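Local coordinates for protein rhizobiales Sp. Pch2 (Marine metagenome, PDB 6PB3) that probably acts as a hexameric AAA+ ATPase of the TRIP13/Pch2 type that remodels HORMA domain proteins to regulate bacterial cGAS-like enzymes in phage immunity, at residues N27-L32 / K87-E92; L46-G51 / R100-R105; A130-T135 / N181-G186; R205-S208 / V213-R216; A233-T238 / E250-A255. One frame throughout, in Å; residues are numbered along the deposited sequence.

Interaction 1 (N27-L32 / K87-E92). With SO4 (sulfate ion), chain B.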
# COMPACT_ATOMS: atom_id res chain seq x y z
N ASN A 27 -20.12 26.13 25.13
CA ASN A 27 -19.23 26.55 26.20
C ASN A 27 -18.34 25.40 26.66
O ASN A 27 -17.19 25.61 27.06
CB ASN A 27 -20.04 27.07 27.39
CG ASN A 27 -20.72 28.38 27.11
OD1 ASN A 27 -20.78 28.83 25.97
ND2 ASN A 27 -21.24 29.01 28.17
N ASN A 28 -18.89 24.19 26.66
CA ASN A 28 -18.12 23.04 27.13
C ASN A 28 -17.02 22.64 26.14
O ASN A 28 -16.09 21.91 26.52
CB ASN A 28 -19.07 21.87 27.43
CG ASN A 28 -19.93 22.08 28.70
OD1 ASN A 28 -19.77 23.06 29.44
ND2 ASN A 28 -20.85 21.16 28.95
N LEU A 29 -17.08 23.12 24.90
CA LEU A 29 -15.99 22.89 23.95
C LEU A 29 -14.82 23.81 24.28
O LEU A 29 -14.94 25.04 24.15
CB LEU A 29 -16.45 23.14 22.52
CG LEU A 29 -17.60 22.27 22.01
CD1 LEU A 29 -17.84 22.55 20.53
CD2 LEU A 29 -17.28 20.81 22.22
N VAL A 30 -13.70 23.24 24.69
CA VAL A 30 -12.54 24.04 25.05
C VAL A 30 -11.41 23.77 24.08
O VAL A 30 -11.28 22.67 23.52
CB VAL A 30 -12.06 23.80 26.49
CG1 VAL A 30 -11.30 25.01 26.99
CG2 VAL A 30 -13.23 23.49 27.37
N GLY A 31 -10.58 24.79 23.88
CA GLY A 31 -9.52 24.73 22.92
C GLY A 31 -9.95 24.92 21.49
O GLY A 31 -9.11 24.80 20.59
N LEU A 32 -11.23 25.21 21.24
CA LEU A 32 -11.74 25.43 19.89
C LEU A 32 -12.16 26.88 19.64
O LEU A 32 -12.95 27.13 18.72
CB LEU A 32 -12.91 24.49 19.62
CG LEU A 32 -12.54 23.01 19.74
CD1 LEU A 32 -13.77 22.13 19.69
CD2 LEU A 32 -11.51 22.59 18.66
N LYS A 87 -15.82 18.30 16.10
CA LYS A 87 -16.32 18.92 14.87
C LYS A 87 -17.84 18.85 14.81
O LYS A 87 -18.51 19.86 14.54
CB LYS A 87 -15.72 18.22 13.64
CG LYS A 87 -14.21 18.32 13.50
CD LYS A 87 -13.74 17.68 12.19
CE LYS A 87 -13.52 16.16 12.33
NZ LYS A 87 -14.76 15.35 12.30
N THR A 88 -18.40 17.65 15.00
CA THR A 88 -19.84 17.47 14.94
C THR A 88 -20.54 18.26 16.03
O THR A 88 -21.54 18.95 15.79
CB THR A 88 -20.17 15.98 15.07
OG1 THR A 88 -19.39 15.24 14.12
CG2 THR A 88 -21.66 15.72 14.85
N GLU A 89 -20.02 18.17 17.26
CA GLU A 89 -20.62 18.89 18.37
C GLU A 89 -20.55 20.39 18.12
O GLU A 89 -21.49 21.13 18.44
CB GLU A 89 -19.92 18.51 19.67
CG GLU A 89 -20.42 19.26 20.90
CD GLU A 89 -21.65 18.62 21.51
OE1 GLU A 89 -22.29 17.77 20.85
OE2 GLU A 89 -21.96 18.96 22.67
N LEU A 90 -19.46 20.86 17.51
CA LEU A 90 -19.39 22.28 17.14
C LEU A 90 -20.43 22.62 16.08
O LEU A 90 -21.15 23.62 16.20
CB LEU A 90 -17.98 22.62 16.66
CG LEU A 90 -17.77 24.07 16.23
CD1 LEU A 90 -17.98 25.01 17.43
CD2 LEU A 90 -16.40 24.26 15.65
N ALA A 91 -20.54 21.79 15.04
CA ALA A 91 -21.47 22.11 13.96
C ALA A 91 -22.92 22.09 14.45
O ALA A 91 -23.75 22.83 13.93
CB ALA A 91 -21.28 21.13 12.80
N GLU A 92 -23.23 21.22 15.42
CA GLU A 92 -24.60 21.11 15.91
C GLU A 92 -24.98 22.21 16.88
O GLU A 92 -26.17 22.34 17.19
CB GLU A 92 -24.81 19.77 16.61
CG GLU A 92 -24.79 18.56 15.69
CD GLU A 92 -25.00 17.27 16.47
OE1 GLU A 92 -24.88 17.32 17.71
OE2 GLU A 92 -25.28 16.22 15.86
S SO4 B . -15.65 14.75 15.75
O1 SO4 B . -15.37 13.39 15.27
O2 SO4 B . -16.89 15.18 15.12
O3 SO4 B . -15.83 14.73 17.22
O4 SO4 B . -14.52 15.63 15.48
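Leu29 and Leu90 bring the backbones closest, with their CA atoms 7.6 Å apart, where the loop that follows helix 20-28 passes the first turns of helix 87-93. Leu29 carries the contact on the loop side. Its CG is anti to its own carbonyl carbon (chi1 -60°), and the two methyls fork over the helix. CD1 lies against the backbone of Leu90, 3.7 Å from Leu90 CA, and also meets Leu90 CB. The other branch, Leu29 CD2, touches Glu89 CG at 3.7 Å. Glu89 offers only the aliphatic part of its chain here. The chain bends at chi2 (85°), and its OE1 forms a salt bridge with Arg25. Leu90 also packs on helix 33-47 and on Phe223.

The start of the same helix holds a sulfate, probably from the crystallisation liquor. Thr88 grips sulfate O2 twice, through Thr88 N at 2.9 Å and Thr88 OG1 at 2.7 Å. Sulfate O4 takes a bond from Lys87 N at 3.0 Å and a weak one from Lys87 NZ, whose chain curls back at chi3 and chi4. Gly84 N and Gly86 N also bond the ion. This is consistent with a Walker A P-loop, with the sulfate probably marking a nucleotide phosphate position. Thr88 also packs on Arg215 of a neighbouring subunit.

The chemistry is divided. Amides, lysine and hydroxyl hold the anion at the helix start, while the contact with Leu29 is apolar, made of methyl, methylene and backbone carbons. The Glu89 carboxylate is tied to Arg25 of helix 20-28, beside the leucine contact.

Interaction 2 (L46-G51 / R100-R105)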
# COMPACT_ATOMS: atom_id res chain seq x y z
N LEU A 46 -22.18 34.37 5.13
CA LEU A 46 -22.88 33.66 4.07
C LEU A 46 -24.36 33.98 4.05
O LEU A 46 -24.98 34.03 2.99
CB LEU A 46 -22.67 32.16 4.21
CG LEU A 46 -21.26 31.65 3.92
CD1 LEU A 46 -21.22 30.13 4.06
CD2 LEU A 46 -20.81 32.10 2.52
N VAL A 47 -24.96 34.18 5.23
CA VAL A 47 -26.39 34.49 5.27
C VAL A 47 -26.66 35.97 5.16
O VAL A 47 -27.71 36.37 4.67
CB VAL A 47 -27.03 33.92 6.54
CG1 VAL A 47 -26.81 32.43 6.60
CG2 VAL A 47 -26.47 34.61 7.78
N ASN A 48 -25.73 36.81 5.61
CA ASN A 48 -25.90 38.26 5.59
C ASN A 48 -24.65 38.90 5.03
O ASN A 48 -23.90 39.55 5.76
CB ASN A 48 -26.22 38.78 6.99
CG ASN A 48 -26.51 40.27 6.99
OD1 ASN A 48 -27.14 40.80 6.08
ND2 ASN A 48 -26.02 40.97 8.02
N PRO A 49 -24.40 38.75 3.72
CA PRO A 49 -23.14 39.27 3.15
C PRO A 49 -23.00 40.78 3.24
O PRO A 49 -21.88 41.29 3.15
CB PRO A 49 -23.18 38.81 1.68
CG PRO A 49 -24.38 37.92 1.55
CD PRO A 49 -25.29 38.20 2.69
N ASP A 50 -24.11 41.51 3.42
CA ASP A 50 -24.02 42.96 3.53
C ASP A 50 -23.17 43.38 4.72
O ASP A 50 -22.47 44.40 4.66
CB ASP A 50 -25.42 43.56 3.62
CG ASP A 50 -26.25 43.29 2.37
OD1 ASP A 50 -25.65 43.10 1.29
OD2 ASP A 50 -27.50 43.28 2.48
N GLY A 51 -23.20 42.60 5.80
CA GLY A 51 -22.42 42.94 6.98
C GLY A 51 -20.93 42.95 6.72
O GLY A 51 -20.19 43.73 7.31
N ARG A 100 -26.75 34.78 17.99
CA ARG A 100 -26.36 35.90 18.85
C ARG A 100 -25.65 36.98 18.04
O ARG A 100 -25.97 38.17 18.16
CB ARG A 100 -25.47 35.39 19.98
CG ARG A 100 -26.24 34.81 21.17
CD ARG A 100 -25.46 33.71 21.84
NE ARG A 100 -24.22 34.18 22.45
CZ ARG A 100 -23.95 34.08 23.74
NH1 ARG A 100 -24.84 33.53 24.55
NH2 ARG A 100 -22.81 34.53 24.24
N ARG A 101 -24.71 36.58 17.18
CA ARG A 101 -23.87 37.53 16.45
C ARG A 101 -24.70 38.39 15.49
O ARG A 101 -24.49 39.60 15.39
CB ARG A 101 -22.78 36.77 15.69
CG ARG A 101 -21.76 37.61 14.94
CD ARG A 101 -20.71 36.73 14.26
NE ARG A 101 -20.12 35.73 15.16
CZ ARG A 101 -19.09 35.97 15.97
NH1 ARG A 101 -18.53 37.19 16.01
NH2 ARG A 101 -18.62 35.01 16.75
N GLU A 102 -25.64 37.79 14.77
CA GLU A 102 -26.43 38.52 13.79
C GLU A 102 -27.82 38.89 14.29
O GLU A 102 -28.58 39.53 13.55
CB GLU A 102 -26.55 37.70 12.49
CG GLU A 102 -25.23 37.49 11.76
CD GLU A 102 -24.63 38.79 11.21
OE1 GLU A 102 -25.29 39.44 10.37
OE2 GLU A 102 -23.50 39.15 11.62
N SER A 103 -28.18 38.50 15.51
CA SER A 103 -29.52 38.73 16.05
C SER A 103 -30.60 38.21 15.10
O SER A 103 -31.53 38.93 14.71
CB SER A 103 -29.74 40.21 16.39
OG SER A 103 -28.95 40.58 17.51
N ILE A 104 -30.46 36.94 14.69
CA ILE A 104 -31.46 36.26 13.87
C ILE A 104 -31.83 34.92 14.50
O ILE A 104 -31.07 34.33 15.27
CB ILE A 104 -30.98 36.03 12.42
CG1 ILE A 104 -29.64 35.32 12.43
CG2 ILE A 104 -30.91 37.35 11.65
CD1 ILE A 104 -29.10 35.06 11.05
N ARG A 105 -33.01 34.44 14.12
CA ARG A 105 -33.46 33.11 14.48
C ARG A 105 -33.04 32.14 13.38
O ARG A 105 -33.17 32.45 12.20
CB ARG A 105 -34.97 33.12 14.70
CG ARG A 105 -35.34 34.00 15.93
CD ARG A 105 -36.71 34.66 15.84
NE ARG A 105 -37.80 33.70 15.98
CZ ARG A 105 -38.39 33.39 17.13
NH1 ARG A 105 -37.99 33.96 18.25
NH2 ARG A 105 -39.37 32.50 17.15
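Asn48 meets Glu102 through a single polar link between the end of helix 33-47 and the end of helix 95-102. Asn48 is the first residue to leave the helical path of its helix. Starting at Asn48 CB, the nearest atom across the contact is Glu102 OE1, at 3.6 Å. Asn48 CG lies 3.7 Å from the same oxygen. The side chain extends with CG anti to the backbone N (chi1 -176°), which carries the amide to the facing helix. At the tip, Asn48 ND2 gives a hydrogen bond to Glu102 OE1 of 2.9 Å, with an N-H...O angle of 156°.

The bond meets OE1 nearly along its C-O direction. The oxygen lies a little out of the amide plane, and the amide and carboxylate planes are turned 49° from each other. Glu102 reaches this place through a bend at chi2.

Beside the polar pair, Val47 CG2 touches Ile104 CD1 at 4.2 Å. Both residues also pack on Ala152 of strand 151-157. The apolar pair thus joins the helix 33-47 end to the approach to strand 105-111 at the sheet.

The other oxygen, Glu102 OE2, reaches Tyr284 OH of a neighbouring subunit only through a weak hydrogen bond, so any tie to the hexamer here is slight. Within the chain, one amide N-H serves one oxygen of a probably charged carboxylate, in a contact that is only partly buried.

Interaction 3 (A130-T135 / N181-G186)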
# COMPACT_ATOMS: atom_id res chain seq x y z
N ALA A 130 -34.05 16.31 -2.00
CA ALA A 130 -35.14 16.71 -1.12
C ALA A 130 -34.66 17.69 -0.07
O ALA A 130 -35.27 18.74 0.13
CB ALA A 130 -35.77 15.48 -0.46
N ALA A 131 -33.55 17.36 0.60
CA ALA A 131 -33.00 18.25 1.62
C ALA A 131 -32.75 19.64 1.06
O ALA A 131 -33.08 20.65 1.70
CB ALA A 131 -31.72 17.65 2.19
N PHE A 132 -32.18 19.72 -0.14
CA PHE A 132 -31.89 21.03 -0.71
C PHE A 132 -33.16 21.74 -1.14
O PHE A 132 -33.28 22.96 -0.98
CB PHE A 132 -30.92 20.91 -1.89
CG PHE A 132 -29.49 20.92 -1.47
CD1 PHE A 132 -28.90 22.08 -1.00
CD2 PHE A 132 -28.73 19.76 -1.52
CE1 PHE A 132 -27.58 22.09 -0.62
CE2 PHE A 132 -27.41 19.77 -1.14
CZ PHE A 132 -26.84 20.93 -0.68
N GLU A 133 -34.13 21.00 -1.67
CA GLU A 133 -35.40 21.63 -2.04
C GLU A 133 -36.10 22.20 -0.81
O GLU A 133 -36.61 23.32 -0.83
CB GLU A 133 -36.30 20.63 -2.75
CG GLU A 133 -37.62 21.26 -3.18
CD GLU A 133 -37.42 22.42 -4.13
OE1 GLU A 133 -36.46 22.39 -4.93
OE2 GLU A 133 -38.23 23.37 -4.09
N HIS A 134 -36.13 21.42 0.28
CA HIS A 134 -36.71 21.93 1.52
C HIS A 134 -35.95 23.15 2.02
O HIS A 134 -36.56 24.16 2.40
CB HIS A 134 -36.73 20.82 2.57
CG HIS A 134 -37.42 21.20 3.85
ND1 HIS A 134 -36.74 21.37 5.04
CD2 HIS A 134 -38.73 21.43 4.12
CE1 HIS A 134 -37.60 21.69 5.99
NE2 HIS A 134 -38.81 21.73 5.46
N THR A 135 -34.62 23.08 1.99
CA THR A 135 -33.82 24.20 2.48
C THR A 135 -34.11 25.47 1.69
O THR A 135 -34.28 26.55 2.28
CB THR A 135 -32.34 23.84 2.39
OG1 THR A 135 -32.11 22.61 3.09
CG2 THR A 135 -31.49 24.93 3.02
N ASN A 181 -23.50 14.80 -7.47
CA ASN A 181 -24.06 15.79 -8.39
C ASN A 181 -25.27 16.49 -7.79
O ASN A 181 -25.43 17.71 -7.94
CB ASN A 181 -24.42 15.13 -9.72
CG ASN A 181 -23.62 15.70 -10.87
OD1 ASN A 181 -22.46 15.36 -11.05
ND2 ASN A 181 -24.24 16.60 -11.63
N ALA A 182 -26.14 15.73 -7.11
CA ALA A 182 -27.27 16.34 -6.41
C ALA A 182 -26.80 17.36 -5.38
O ALA A 182 -27.44 18.40 -5.19
CB ALA A 182 -28.12 15.26 -5.75
N PHE A 183 -25.69 17.07 -4.70
CA PHE A 183 -25.17 17.96 -3.68
C PHE A 183 -24.60 19.23 -4.30
O PHE A 183 -24.86 20.34 -3.82
CB PHE A 183 -24.10 17.22 -2.88
CG PHE A 183 -23.64 17.95 -1.67
CD1 PHE A 183 -24.49 18.13 -0.59
CD2 PHE A 183 -22.35 18.44 -1.59
CE1 PHE A 183 -24.06 18.80 0.55
CE2 PHE A 183 -21.91 19.11 -0.47
CZ PHE A 183 -22.77 19.30 0.60
N ILE A 184 -23.83 19.07 -5.38
CA ILE A 184 -23.26 20.21 -6.10
C ILE A 184 -24.36 21.12 -6.62
O ILE A 184 -24.30 22.34 -6.46
CB ILE A 184 -22.38 19.70 -7.26
CG1 ILE A 184 -21.08 19.11 -6.74
CG2 ILE A 184 -22.16 20.78 -8.28
CD1 ILE A 184 -20.51 18.15 -7.74
N ARG A 185 -25.35 20.54 -7.29
CA ARG A 185 -26.47 21.32 -7.78
C ARG A 185 -27.17 22.05 -6.64
O ARG A 185 -27.58 23.21 -6.79
CB ARG A 185 -27.45 20.41 -8.52
CG ARG A 185 -26.87 19.84 -9.81
CD ARG A 185 -27.78 18.81 -10.45
NE ARG A 185 -27.15 18.19 -11.61
CZ ARG A 185 -27.76 17.34 -12.43
NH1 ARG A 185 -29.02 16.99 -12.21
NH2 ARG A 185 -27.10 16.83 -13.47
N GLY A 186 -27.28 21.41 -5.47
CA GLY A 186 -27.92 22.07 -4.34
C GLY A 186 -27.12 23.26 -3.85
O GLY A 186 -27.68 24.33 -3.60
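Phe132 packs its ring on Gly186. Gly186 CA sits over the centre of the ring, 3.5 Å from the centroid and 13° off the normal, a CH-pi contact. Because glycine has no side chain, the ring can lie directly on the helix backbone. The CA atoms of Phe132 and Gly186 are only 5.5 Å apart. The edge of the same ring meets Phe183, with Phe132 CE2 at 3.4 Å from Phe183 CD1. Phe183 directs its CB away from helix 124-141, but its CG is anti to the backbone N, which swings the ring back to Phe132. The two rings are oblique, their planes at 61°.

Next along the segment, Glu133 forms a salt bridge to Arg189 of the facing helix. Thr135 bonds back to Ala131 O through both N and OG1, the hydroxyl at 2.6 Å from Ala131 O. The two donors come from opposite faces of the carbonyl plane.

The segments run nearly parallel, with axes 9.7 Å apart and 14° between them. Helices 124-141 and 179-192 lie side by side on the central sheet of the AAA domain. Phe132 reaches Leu155 and Val199, Phe183 reaches Val157, Val199 and Met201, and Thr135 packs on strands 105-111, 151-157 and 197-203.

Interaction 4 (R205-S208 / V213-R216)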
# COMPACT_ATOMS: atom_id res chain seq x y z
N ARG A 205 -11.13 13.29 6.78
CA ARG A 205 -10.05 13.71 5.91
C ARG A 205 -10.61 14.44 4.70
O ARG A 205 -11.44 13.89 3.97
CB ARG A 205 -9.21 12.53 5.45
CG ARG A 205 -7.77 12.92 5.19
CD ARG A 205 -6.92 12.81 6.45
NE ARG A 205 -5.50 12.91 6.14
CZ ARG A 205 -4.52 12.38 6.88
NH1 ARG A 205 -4.81 11.70 7.98
NH2 ARG A 205 -3.26 12.53 6.50
N VAL A 206 -10.14 15.66 4.50
CA VAL A 206 -10.64 16.48 3.40
C VAL A 206 -10.39 15.80 2.06
O VAL A 206 -11.18 15.96 1.12
CB VAL A 206 -10.00 17.88 3.48
CG1 VAL A 206 -8.49 17.78 3.32
CG2 VAL A 206 -10.59 18.77 2.44
N ASP A 207 -9.33 14.99 1.97
CA ASP A 207 -9.06 14.23 0.74
C ASP A 207 -10.16 13.22 0.46
O ASP A 207 -10.30 12.78 -0.68
CB ASP A 207 -7.69 13.55 0.86
CG ASP A 207 -7.47 12.47 -0.19
OD1 ASP A 207 -7.62 12.77 -1.40
OD2 ASP A 207 -7.13 11.33 0.19
N SER A 208 -10.96 12.86 1.46
CA SER A 208 -12.08 11.97 1.19
C SER A 208 -13.13 12.64 0.33
O SER A 208 -13.82 11.97 -0.45
CB SER A 208 -12.70 11.48 2.50
OG SER A 208 -14.04 11.07 2.29
N VAL A 213 -16.87 18.97 -4.67
CA VAL A 213 -17.37 19.50 -3.41
C VAL A 213 -16.32 20.38 -2.76
O VAL A 213 -16.63 21.49 -2.32
CB VAL A 213 -17.80 18.35 -2.48
CG1 VAL A 213 -17.97 18.86 -1.05
CG2 VAL A 213 -19.09 17.72 -2.99
N ARG A 214 -15.07 19.92 -2.72
CA ARG A 214 -14.03 20.64 -2.01
C ARG A 214 -13.83 22.04 -2.57
O ARG A 214 -13.72 23.01 -1.82
CB ARG A 214 -12.72 19.86 -2.09
CG ARG A 214 -11.93 19.88 -0.82
CD ARG A 214 -10.60 19.21 -0.98
NE ARG A 214 -10.71 17.90 -1.61
CZ ARG A 214 -9.66 17.14 -1.88
NH1 ARG A 214 -8.45 17.60 -1.57
NH2 ARG A 214 -9.79 15.95 -2.47
N ARG A 215 -13.82 22.16 -3.90
CA ARG A 215 -13.50 23.43 -4.53
C ARG A 215 -14.59 24.47 -4.34
O ARG A 215 -14.33 25.66 -4.53
CB ARG A 215 -13.23 23.22 -6.03
CG ARG A 215 -14.46 23.00 -6.89
CD ARG A 215 -14.05 22.83 -8.38
NE ARG A 215 -15.20 22.79 -9.27
CZ ARG A 215 -15.58 21.72 -9.97
NH1 ARG A 215 -14.88 20.59 -9.90
NH2 ARG A 215 -16.65 21.79 -10.76
N ARG A 216 -15.79 24.06 -3.93
CA ARG A 216 -16.88 24.98 -3.66
C ARG A 216 -16.93 25.49 -2.22
O ARG A 216 -17.66 26.44 -1.94
CB ARG A 216 -18.22 24.32 -3.99
CG ARG A 216 -18.46 24.21 -5.49
CD ARG A 216 -19.69 23.39 -5.80
NE ARG A 216 -20.11 23.54 -7.20
CZ ARG A 216 -19.59 22.87 -8.22
NH1 ARG A 216 -18.58 22.02 -8.02
NH2 ARG A 216 -20.06 23.06 -9.45
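Arg214 lays its guanidinium group over the backbone of Val206 and Asp207. Val206 O stands 3.3 Å above the guanidinium plane, offset toward the rim, and Asp207 CA lies over the same face. Although Arg214 NE is 3.4 Å from Val206 O, the angle is poor for a hydrogen bond. The oxygen faces the flat of the group.

Nearer the arginine backbone, the aliphatic part meets Val206. Arg214 CD is 3.4 Å from Val206 CG2, and Arg214 CG is 3.7 Å from the same methyl. The two side chains cross at about a right angle. Val206 CG2 is anti to its backbone N, which sets this methyl against the arginine chain. A bend at chi3 (-50°) turns the arginine head across the 206-208 turn.

The contact closes the short connection from strand 197-203 into helix 211-214. Arg214 and Arg215 lie at the subunit boundary, where Arg215 packs on Thr88 of the putative P-loop of a neighbouring subunit. This position is consistent with the intersubunit arginines of AAA+ ATPases. Arg214 O accepts from Gln273 NE2 of that subunit, and the Arg214 side chain packs on its Val83.

Segment 206-208 is a 3-10 turn, with Ser208 N bonded to Arg205 O. Val206 also packs on Ala80 of strand 76-81. Asp207 OD1 and Arg214 NH2 form only a long salt bridge of 4.0 Å, and their planar groups stand 76° apart. Arg214 NH2 has a weak hydrogen bond to Leu209 O.

Interaction 5 (A233-T238 / E250-A255)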
# COMPACT_ATOMS: atom_id res chain seq x y z
N ALA A 233 -5.28 25.78 26.99
CA ALA A 233 -6.66 26.20 27.29
C ALA A 233 -7.50 25.02 27.79
O ALA A 233 -8.25 25.15 28.76
CB ALA A 233 -7.31 26.85 26.07
N VAL A 234 -7.38 23.86 27.14
CA VAL A 234 -8.12 22.69 27.61
C VAL A 234 -7.71 22.34 29.03
O VAL A 234 -8.55 22.06 29.89
CB VAL A 234 -7.91 21.50 26.66
CG1 VAL A 234 -8.54 20.25 27.26
CG2 VAL A 234 -8.49 21.80 25.28
N ILE A 235 -6.41 22.36 29.30
CA ILE A 235 -5.91 21.89 30.59
C ILE A 235 -6.25 22.90 31.69
O ILE A 235 -6.77 22.53 32.76
CB ILE A 235 -4.40 21.62 30.50
CG1 ILE A 235 -4.15 20.43 29.56
CG2 ILE A 235 -3.82 21.35 31.88
CD1 ILE A 235 -2.77 20.38 29.03
N THR A 236 -5.98 24.17 31.45
CA THR A 236 -6.30 25.22 32.41
C THR A 236 -7.79 25.25 32.72
O THR A 236 -8.19 25.21 33.89
CB THR A 236 -5.82 26.57 31.89
OG1 THR A 236 -4.40 26.54 31.68
CG2 THR A 236 -6.17 27.68 32.87
N THR A 237 -8.63 25.33 31.69
CA THR A 237 -10.07 25.37 31.91
C THR A 237 -10.56 24.16 32.69
O THR A 237 -11.37 24.29 33.61
CB THR A 237 -10.81 25.46 30.57
OG1 THR A 237 -10.43 26.65 29.88
CG2 THR A 237 -12.32 25.48 30.81
N THR A 238 -10.07 22.97 32.34
CA THR A 238 -10.50 21.77 33.07
C THR A 238 -10.00 21.78 34.51
O THR A 238 -10.73 21.39 35.43
CB THR A 238 -10.03 20.51 32.34
OG1 THR A 238 -10.55 20.51 31.00
CG2 THR A 238 -10.53 19.28 33.06
N GLU A 250 2.04 23.96 32.77
CA GLU A 250 2.99 23.97 31.66
C GLU A 250 3.65 22.61 31.50
O GLU A 250 3.92 22.18 30.37
CB GLU A 250 4.04 25.06 31.88
CG GLU A 250 3.47 26.46 31.75
CD GLU A 250 2.72 26.66 30.45
OE1 GLU A 250 3.26 26.31 29.38
OE2 GLU A 250 1.58 27.16 30.49
N GLY A 251 3.91 21.92 32.61
CA GLY A 251 4.42 20.56 32.51
C GLY A 251 3.47 19.64 31.76
O GLY A 251 3.90 18.83 30.93
N LEU A 252 2.17 19.76 32.02
CA LEU A 252 1.20 18.92 31.31
C LEU A 252 1.04 19.36 29.87
O LEU A 252 0.78 18.53 29.00
CB LEU A 252 -0.15 18.96 32.02
CG LEU A 252 -0.31 18.31 33.38
CD1 LEU A 252 -1.63 18.75 34.01
CD2 LEU A 252 -0.27 16.79 33.22
N VAL A 253 1.19 20.66 29.60
CA VAL A 253 1.23 21.14 28.22
C VAL A 253 2.42 20.53 27.48
O VAL A 253 2.30 20.04 26.35
CB VAL A 253 1.29 22.67 28.20
CG1 VAL A 253 1.59 23.16 26.78
CG2 VAL A 253 0.00 23.26 28.71
N ALA A 254 3.58 20.53 28.12
CA ALA A 254 4.76 19.96 27.50
C ALA A 254 4.64 18.45 27.35
O ALA A 254 5.05 17.88 26.32
CB ALA A 254 6.01 20.32 28.31
N ALA A 255 4.07 17.77 28.35
CA ALA A 255 3.95 16.32 28.29
C ALA A 255 2.97 15.88 27.21
O ALA A 255 3.04 14.73 26.77
CB ALA A 255 3.52 15.77 29.65
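Ile235 has the largest share of the buried surface, and Leu252 and Val253 share the facing side. Ile235 points from helix 228-239 toward helix 246-255. The CA atoms of Ile235 and Val253 are 7.6 Å apart. Both branches of Ile235 are used: CG2 on the Leu252 side chain, CD1 on Val253 and on the Leu252 backbone.

The short branch, Ile235 CG2, meets Leu252 CD1 at 4.0 Å. The long branch ends in CD1, which touches Val253 CG2 at 4.0 Å. Ile235 CD1 also rests near the backbone, 4.0 Å from Leu252 O and the same distance from Val253 N. Ile235 CG1 sits anti to the carbonyl carbon (chi1 -67°), and the extended chi2 (160°) carries CD1 outward to the facing helix. Each pair of side chains meets at an oblique angle. The contact is wholly apolar between side chains, with all three residues buried.

Two threonines of helix 228-239 bond back to their own helix. Thr237 OG1 bonds to Ala233 O at 2.9 Å, and Thr238 OG1 bonds to Val234 O at 2.8 Å. Each of these carbonyls also takes the amide N of the same threonine, from the opposite face. Polar ties between the helices flank the apolar patch: a salt bridge of Glu250 with Arg232, and a hydrogen bond from Arg231 NH2 to Val253 O.

Leu252 also packs on Ala298 of helix 291-300, and Val234 on Ile276 of helix 268-283. The helices thus form a small bundle after the last strand, 219-223, in the chain, consistent with the helical lid subdomain of AAA+ ATPases.

From the N terminus, interaction 1 joins the loop after helix 20-28 to the helix of the putative P-loop, and interaction 2 joins the junction of helices 33-47 and 49-59 to 100-105. Their segments alternate along the chain, so these two contacts cross. The others follow in series. Interaction 3 closes the excursion between helices 124-141 and 179-192. Interaction 4 closes a short loop after strand 197-203. It touches interaction 3 where Phe183 meets Val213. Interaction 5 closes the hairpin of helices 228-239 and 246-255. Its first helix touches interaction 1 through Val30 and Val234, tying the C-terminal helices to the N-terminal loop that packs on the putative P-loop helix.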